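Local coordinates for protein prophenoloxidase b (Marsupenaeus japonicus, PDB 3WKY) that probably oxidises phenols to quinones at a type 3 dicopper centre once its crustacean hemolymph proenzyme form is activated, at residues F222-Y233 with F393-F404. Numbering follows the deposited sequence.
Sequences FYYMHHNLVARY and FFRWHKFIDNVF. With CUO (Cu2-o2 cluster), chain J.
Asp-401 OD1 is gripped twice at the helix interface: His-227 ND1 donates to it over 3.1 Å, meeting its syn side but 28° out of the carboxylate plane, and a water donates to it while also bonding Tyr-223 O. The longer bond from ND1 to Asp-401 OD2 is weak; OD2 has a firmer partner in Arg-525, a salt bridge that would probably keep the buried aspartate charged. On the other side of the pair lies the type 3 copper site. His-226 NE2 binds CU1 and His-397 NE2 binds CU2, each at 2.2 Å, their rings nearly parallel but slid apart. With CG anti to its carbonyl carbon (chi1 -67°), His-226 turns ND1 back to Phe-222 O, 2.8 Å away, which, together with the copper on NE2, fixes the ring's rotation. Phe-393 brings CE1 to 3.2 Å from cluster oxygen O2, while its CE2 edge meets Leu-229 CD2. Farther along, Tyr-233 and Phe-394 stack face to face, centroids 3.7 Å apart; the other face of Phe-394 is covered by Phe-393. The Tyr-233 hydroxyl has its polar partner in Arg-190. A serine in place of Tyr-233 would probably bare one face of Phe-394 and leave Arg-190 without that hydroxyl. At the far end Tyr-223 CB sits 3.5 Å above the centre of the Phe-404 ring. Segments 222-233 and 393-404 cross at -126°, their axes 9.7 Å apart, within the copper-binding helical bundle: helix 193-205 adds His-199 and His-203 to CU1, helix 356-365 His-357 and His-361 to CU2, and helix 334-343 packs on Tyr-223 and Phe-404.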
loop_
_atom_site.group_PDB
_atom_site.type_symbol
_atom_site.label_atom_id
_atom_site.label_comp_id
_atom_site.label_asym_id
_atom_site.label_seq_id
_atom_site.Cartn_x
_atom_site.Cartn_y
_atom_site.Cartn_z
ATOM N N PHE A 222 -16.707 36.593 1.591
ATOM C CA PHE A 222 -15.976 35.434 2.120
ATOM C C PHE A 222 -14.953 34.961 1.084
ATOM O O PHE A 222 -13.756 34.857 1.379
ATOM C CB PHE A 222 -16.940 34.319 2.495
ATOM C CG PHE A 222 -16.254 33.033 2.865
ATOM C CD1 PHE A 222 -15.568 32.929 4.058
ATOM C CD2 PHE A 222 -16.284 31.944 2.003
ATOM C CE1 PHE A 222 -14.915 31.745 4.406
ATOM C CE2 PHE A 222 -15.640 30.741 2.351
ATOM C CZ PHE A 222 -14.961 30.651 3.543
ATOM N N TYR A 223 -15.416 34.710 -0.137
ATOM C CA TYR A 223 -14.513 34.395 -1.239
ATOM C C TYR A 223 -13.408 35.433 -1.393
ATOM O O TYR A 223 -12.231 35.082 -1.460
ATOM C CB TYR A 223 -15.288 34.290 -2.558
ATOM C CG TYR A 223 -14.471 34.689 -3.758
ATOM C CD1 TYR A 223 -13.418 33.892 -4.206
ATOM C CD2 TYR A 223 -14.754 35.865 -4.461
ATOM C CE1 TYR A 223 -12.654 34.263 -5.325
ATOM C CE2 TYR A 223 -14.002 36.234 -5.567
ATOM C CZ TYR A 223 -12.960 35.431 -5.998
ATOM O OH TYR A 223 -12.218 35.797 -7.103
ATOM N N TYR A 224 -13.786 36.710 -1.459
ATOM C CA TYR A 224 -12.857 37.750 -1.871
ATOM C C TYR A 224 -11.759 37.995 -0.853
ATOM O O TYR A 224 -10.594 38.115 -1.217
ATOM C CB TYR A 224 -13.613 39.053 -2.142
ATOM C CG TYR A 224 -12.761 40.112 -2.804
ATOM C CD1 TYR A 224 -12.155 39.872 -4.035
ATOM C CD2 TYR A 224 -12.579 41.358 -2.209
ATOM C CE1 TYR A 224 -11.384 40.861 -4.671
ATOM C CE2 TYR A 224 -11.802 42.351 -2.836
ATOM C CZ TYR A 224 -11.216 42.092 -4.058
ATOM O OH TYR A 224 -10.453 43.070 -4.675
ATOM N N MET A 225 -12.116 38.074 0.427
ATOM C CA MET A 225 -11.097 38.327 1.424
ATOM C C MET A 225 -10.126 37.145 1.445
ATOM O O MET A 225 -8.909 37.331 1.474
ATOM C CB MET A 225 -11.709 38.570 2.811
ATOM C CG MET A 225 -10.651 38.844 3.901
ATOM S SD MET A 225 -9.809 37.339 4.520
ATOM C CE MET A 225 -10.747 37.011 6.000
ATOM N N HIS A 226 -10.661 35.927 1.456
ATOM C CA HIS A 226 -9.783 34.763 1.523
ATOM C C HIS A 226 -8.942 34.561 0.280
ATOM O O HIS A 226 -7.809 34.079 0.366
ATOM C CB HIS A 226 -10.562 33.504 1.916
ATOM C CG HIS A 226 -11.083 33.571 3.306
ATOM N ND1 HIS A 226 -12.290 34.156 3.622
ATOM C CD2 HIS A 226 -10.527 33.182 4.477
ATOM C CE1 HIS A 226 -12.471 34.100 4.930
ATOM N NE2 HIS A 226 -11.411 33.527 5.467
ATOM N N HIS A 227 -9.483 34.946 -0.872
ATOM C CA HIS A 227 -8.717 34.912 -2.107
ATOM C C HIS A 227 -7.499 35.810 -1.979
ATOM O O HIS A 227 -6.393 35.448 -2.360
ATOM C CB HIS A 227 -9.543 35.395 -3.298
ATOM C CG HIS A 227 -8.706 35.642 -4.509
ATOM N ND1 HIS A 227 -8.136 34.612 -5.229
ATOM C CD2 HIS A 227 -8.270 36.791 -5.076
ATOM C CE1 HIS A 227 -7.409 35.120 -6.212
ATOM N NE2 HIS A 227 -7.473 36.437 -6.143
ATOM N N ASN A 228 -7.714 37.003 -1.444
ATOM C CA ASN A 228 -6.633 37.954 -1.266
ATOM C C ASN A 228 -5.631 37.496 -0.214
ATOM O O ASN A 228 -4.423 37.681 -0.367
ATOM C CB ASN A 228 -7.221 39.330 -0.924
ATOM C CG ASN A 228 -7.600 40.098 -2.156
ATOM O OD1 ASN A 228 -6.772 40.818 -2.705
ATOM N ND2 ASN A 228 -8.849 39.932 -2.622
ATOM N N LEU A 229 -6.140 36.870 0.846
ATOM C CA LEU A 229 -5.295 36.300 1.886
ATOM C C LEU A 229 -4.377 35.190 1.330
ATOM O O LEU A 229 -3.170 35.179 1.592
ATOM C CB LEU A 229 -6.195 35.776 3.018
ATOM C CG LEU A 229 -5.597 35.066 4.231
ATOM C CD1 LEU A 229 -4.459 35.876 4.845
ATOM C CD2 LEU A 229 -6.718 34.862 5.235
ATOM N N VAL A 230 -4.950 34.265 0.566
ATOM C CA VAL A 230 -4.168 33.218 -0.102
ATOM C C VAL A 230 -3.173 33.779 -1.131
ATOM O O VAL A 230 -2.010 33.363 -1.181
ATOM C CB VAL A 230 -5.100 32.191 -0.783
ATOM C CG1 VAL A 230 -4.278 31.199 -1.633
ATOM C CG2 VAL A 230 -5.921 31.440 0.286
ATOM N N ALA A 231 -3.622 34.730 -1.947
ATOM C CA ALA A 231 -2.743 35.316 -2.964
ATOM C C ALA A 231 -1.524 35.974 -2.319
ATOM O O ALA A 231 -0.394 35.769 -2.758
ATOM C CB ALA A 231 -3.503 36.328 -3.815
ATOM N N ARG A 232 -1.752 36.759 -1.270
ATOM C CA ARG A 232 -0.646 37.450 -0.609
ATOM C C ARG A 232 0.291 36.479 0.096
ATOM O O ARG A 232 1.502 36.680 0.123
ATOM C CB ARG A 232 -1.164 38.547 0.336
ATOM C CG ARG A 232 -1.568 39.817 -0.456
ATOM C CD ARG A 232 -2.352 40.800 0.388
ATOM N NE ARG A 232 -2.649 41.999 -0.402
ATOM C CZ ARG A 232 -1.875 43.078 -0.441
ATOM N NH1 ARG A 232 -0.752 43.128 0.266
ATOM N NH2 ARG A 232 -2.231 44.113 -1.201
ATOM N N TYR A 233 -0.264 35.404 0.636
ATOM C CA TYR A 233 0.565 34.370 1.223
ATOM C C TYR A 233 1.511 33.800 0.181
ATOM O O TYR A 233 2.707 33.634 0.441
ATOM C CB TYR A 233 -0.327 33.270 1.758
ATOM C CG TYR A 233 0.380 32.116 2.439
ATOM C CD1 TYR A 233 1.151 32.314 3.587
ATOM C CD2 TYR A 233 0.226 30.816 1.959
ATOM C CE1 TYR A 233 1.762 31.231 4.246
ATOM C CE2 TYR A 233 0.838 29.730 2.603
ATOM C CZ TYR A 233 1.597 29.949 3.744
ATOM O OH TYR A 233 2.186 28.879 4.390
ATOM N N PHE A 393 -3.889 25.950 7.223
ATOM C CA PHE A 393 -4.903 26.969 6.925
ATOM C C PHE A 393 -4.880 27.323 5.443
ATOM O O PHE A 393 -5.933 27.448 4.777
ATOM C CB PHE A 393 -4.653 28.242 7.738
ATOM C CG PHE A 393 -5.638 29.343 7.434
ATOM C CD1 PHE A 393 -6.843 29.416 8.119
ATOM C CD2 PHE A 393 -5.371 30.277 6.431
ATOM C CE1 PHE A 393 -7.768 30.425 7.822
ATOM C CE2 PHE A 393 -6.285 31.291 6.119
ATOM C CZ PHE A 393 -7.491 31.362 6.817
ATOM N N PHE A 394 -3.677 27.508 4.924
ATOM C CA PHE A 394 -3.550 27.978 3.553
ATOM C C PHE A 394 -3.734 26.853 2.542
ATOM O O PHE A 394 -4.158 27.090 1.418
ATOM C CB PHE A 394 -2.246 28.753 3.373
ATOM C CG PHE A 394 -2.242 30.055 4.121
ATOM C CD1 PHE A 394 -2.720 31.218 3.517
ATOM C CD2 PHE A 394 -1.812 30.109 5.445
ATOM C CE1 PHE A 394 -2.755 32.425 4.223
ATOM C CE2 PHE A 394 -1.841 31.302 6.156
ATOM C CZ PHE A 394 -2.302 32.468 5.536
ATOM N N ARG A 395 -3.460 25.618 2.946
ATOM C CA ARG A 395 -3.787 24.504 2.076
ATOM C C ARG A 395 -5.307 24.342 1.997
ATOM O O ARG A 395 -5.854 24.060 0.929
ATOM C CB ARG A 395 -3.120 23.206 2.583
ATOM C CG ARG A 395 -1.577 23.266 2.601
ATOM C CD ARG A 395 -0.966 21.842 2.537
ATOM N NE ARG A 395 -1.422 21.162 1.321
ATOM C CZ ARG A 395 -1.486 19.844 1.164
ATOM N NH1 ARG A 395 -1.134 19.027 2.156
ATOM N NH2 ARG A 395 -1.925 19.340 0.013
ATOM N N TRP A 396 -5.987 24.512 3.130
ATOM C CA TRP A 396 -7.442 24.422 3.151
ATOM C C TRP A 396 -8.044 25.568 2.333
ATOM O O TRP A 396 -8.962 25.369 1.531
ATOM C CB TRP A 396 -7.957 24.447 4.596
ATOM C CG TRP A 396 -9.434 24.212 4.701
ATOM C CD1 TRP A 396 -10.371 25.080 5.209
ATOM C CD2 TRP A 396 -10.161 23.042 4.270
ATOM N NE1 TRP A 396 -11.627 24.516 5.133
ATOM C CE2 TRP A 396 -11.529 23.272 4.563
ATOM C CE3 TRP A 396 -9.787 21.822 3.688
ATOM C CZ2 TRP A 396 -12.534 22.337 4.258
ATOM C CZ3 TRP A 396 -10.791 20.875 3.401
ATOM C CH2 TRP A 396 -12.145 21.139 3.697
ATOM N N HIS A 397 -7.509 26.766 2.507
ATOM C CA HIS A 397 -8.041 27.900 1.753
ATOM C C HIS A 397 -7.657 27.949 0.293
ATOM O O HIS A 397 -8.363 28.567 -0.505
ATOM C CB HIS A 397 -7.817 29.233 2.473
ATOM C CG HIS A 397 -8.910 29.501 3.438
ATOM N ND1 HIS A 397 -10.127 30.002 3.040
ATOM C CD2 HIS A 397 -9.041 29.166 4.744
ATOM C CE1 HIS A 397 -10.947 30.036 4.078
ATOM N NE2 HIS A 397 -10.306 29.534 5.115
ATOM N N LYS A 398 -6.557 27.298 -0.067
ATOM C CA LYS A 398 -6.275 27.121 -1.485
ATOM C C LYS A 398 -7.327 26.182 -2.098
ATOM O O LYS A 398 -7.791 26.421 -3.205
ATOM C CB LYS A 398 -4.848 26.609 -1.727
ATOM C CG LYS A 398 -4.503 26.457 -3.216
ATOM C CD LYS A 398 -4.377 27.836 -3.917
ATOM C CE LYS A 398 -4.105 27.640 -5.401
ATOM N NZ LYS A 398 -3.696 28.926 -6.070
ATOM N N PHE A 399 -7.716 25.125 -1.382
ATOM C CA PHE A 399 -8.823 24.284 -1.857
ATOM C C PHE A 399 -10.096 25.115 -2.025
ATOM O O PHE A 399 -10.777 25.048 -3.058
ATOM C CB PHE A 399 -9.089 23.116 -0.895
ATOM C CG PHE A 399 -10.500 22.575 -0.979
ATOM C CD1 PHE A 399 -10.952 21.953 -2.133
ATOM C CD2 PHE A 399 -11.368 22.690 0.101
ATOM C CE1 PHE A 399 -12.262 21.467 -2.225
ATOM C CE2 PHE A 399 -12.659 22.208 0.029
ATOM C CZ PHE A 399 -13.115 21.597 -1.133
ATOM N N ILE A 400 -10.417 25.895 -0.999
ATOM C CA ILE A 400 -11.607 26.737 -1.040
ATOM C C ILE A 400 -11.524 27.726 -2.207
ATOM O O ILE A 400 -12.496 27.893 -2.966
ATOM C CB ILE A 400 -11.816 27.465 0.312
ATOM C CG1 ILE A 400 -12.150 26.435 1.409
ATOM C CG2 ILE A 400 -12.936 28.495 0.205
ATOM C CD1 ILE A 400 -13.442 25.639 1.137
ATOM N N ASP A 401 -10.364 28.345 -2.396
ATOM C CA ASP A 401 -10.235 29.301 -3.499
ATOM C C ASP A 401 -10.359 28.582 -4.848
ATOM O O ASP A 401 -10.861 29.149 -5.828
ATOM C CB ASP A 401 -8.913 30.055 -3.422
ATOM C CG ASP A 401 -8.892 31.278 -4.324
ATOM O OD1 ASP A 401 -9.676 32.217 -4.066
ATOM O OD2 ASP A 401 -8.109 31.304 -5.292
ATOM N N ASN A 402 -9.881 27.340 -4.902
ATOM C CA ASN A 402 -10.033 26.522 -6.105
ATOM C C ASN A 402 -11.493 26.282 -6.461
ATOM O O ASN A 402 -11.842 26.244 -7.642
ATOM C CB ASN A 402 -9.322 25.154 -5.945
ATOM C CG ASN A 402 -7.822 25.242 -6.138
ATOM O OD1 ASN A 402 -7.290 26.268 -6.595
ATOM N ND2 ASN A 402 -7.121 24.144 -5.813
ATOM N N VAL A 403 -12.343 26.077 -5.454
ATOM C CA VAL A 403 -13.768 25.902 -5.710
ATOM C C VAL A 403 -14.321 27.193 -6.311
ATOM O O VAL A 403 -15.058 27.176 -7.307
ATOM C CB VAL A 403 -14.553 25.588 -4.430
ATOM C CG1 VAL A 403 -16.043 25.369 -4.746
ATOM C CG2 VAL A 403 -13.973 24.334 -3.726
ATOM N N PHE A 404 -13.971 28.311 -5.695
ATOM C CA PHE A 404 -14.451 29.606 -6.205
ATOM C C PHE A 404 -13.963 29.883 -7.630
ATOM O O PHE A 404 -14.728 30.371 -8.466
ATOM C CB PHE A 404 -14.052 30.736 -5.251
ATOM C CG PHE A 404 -14.849 30.757 -3.960
ATOM C CD1 PHE A 404 -16.237 30.729 -3.984
ATOM C CD2 PHE A 404 -14.206 30.790 -2.721
ATOM C CE1 PHE A 404 -16.981 30.754 -2.797
ATOM C CE2 PHE A 404 -14.945 30.816 -1.535
ATOM C CZ PHE A 404 -16.338 30.794 -1.578
HETATM CU CU1 CUO J . -11.398 32.769 7.512
HETATM CU CU2 CUO J . -11.459 29.213 6.942
HETATM O O1 CUO J . -12.248 30.962 7.443
HETATM O O2 CUO J . -10.895 30.752 8.381
HETATM O O HOH W 1 -11.244 32.326 -1.688
#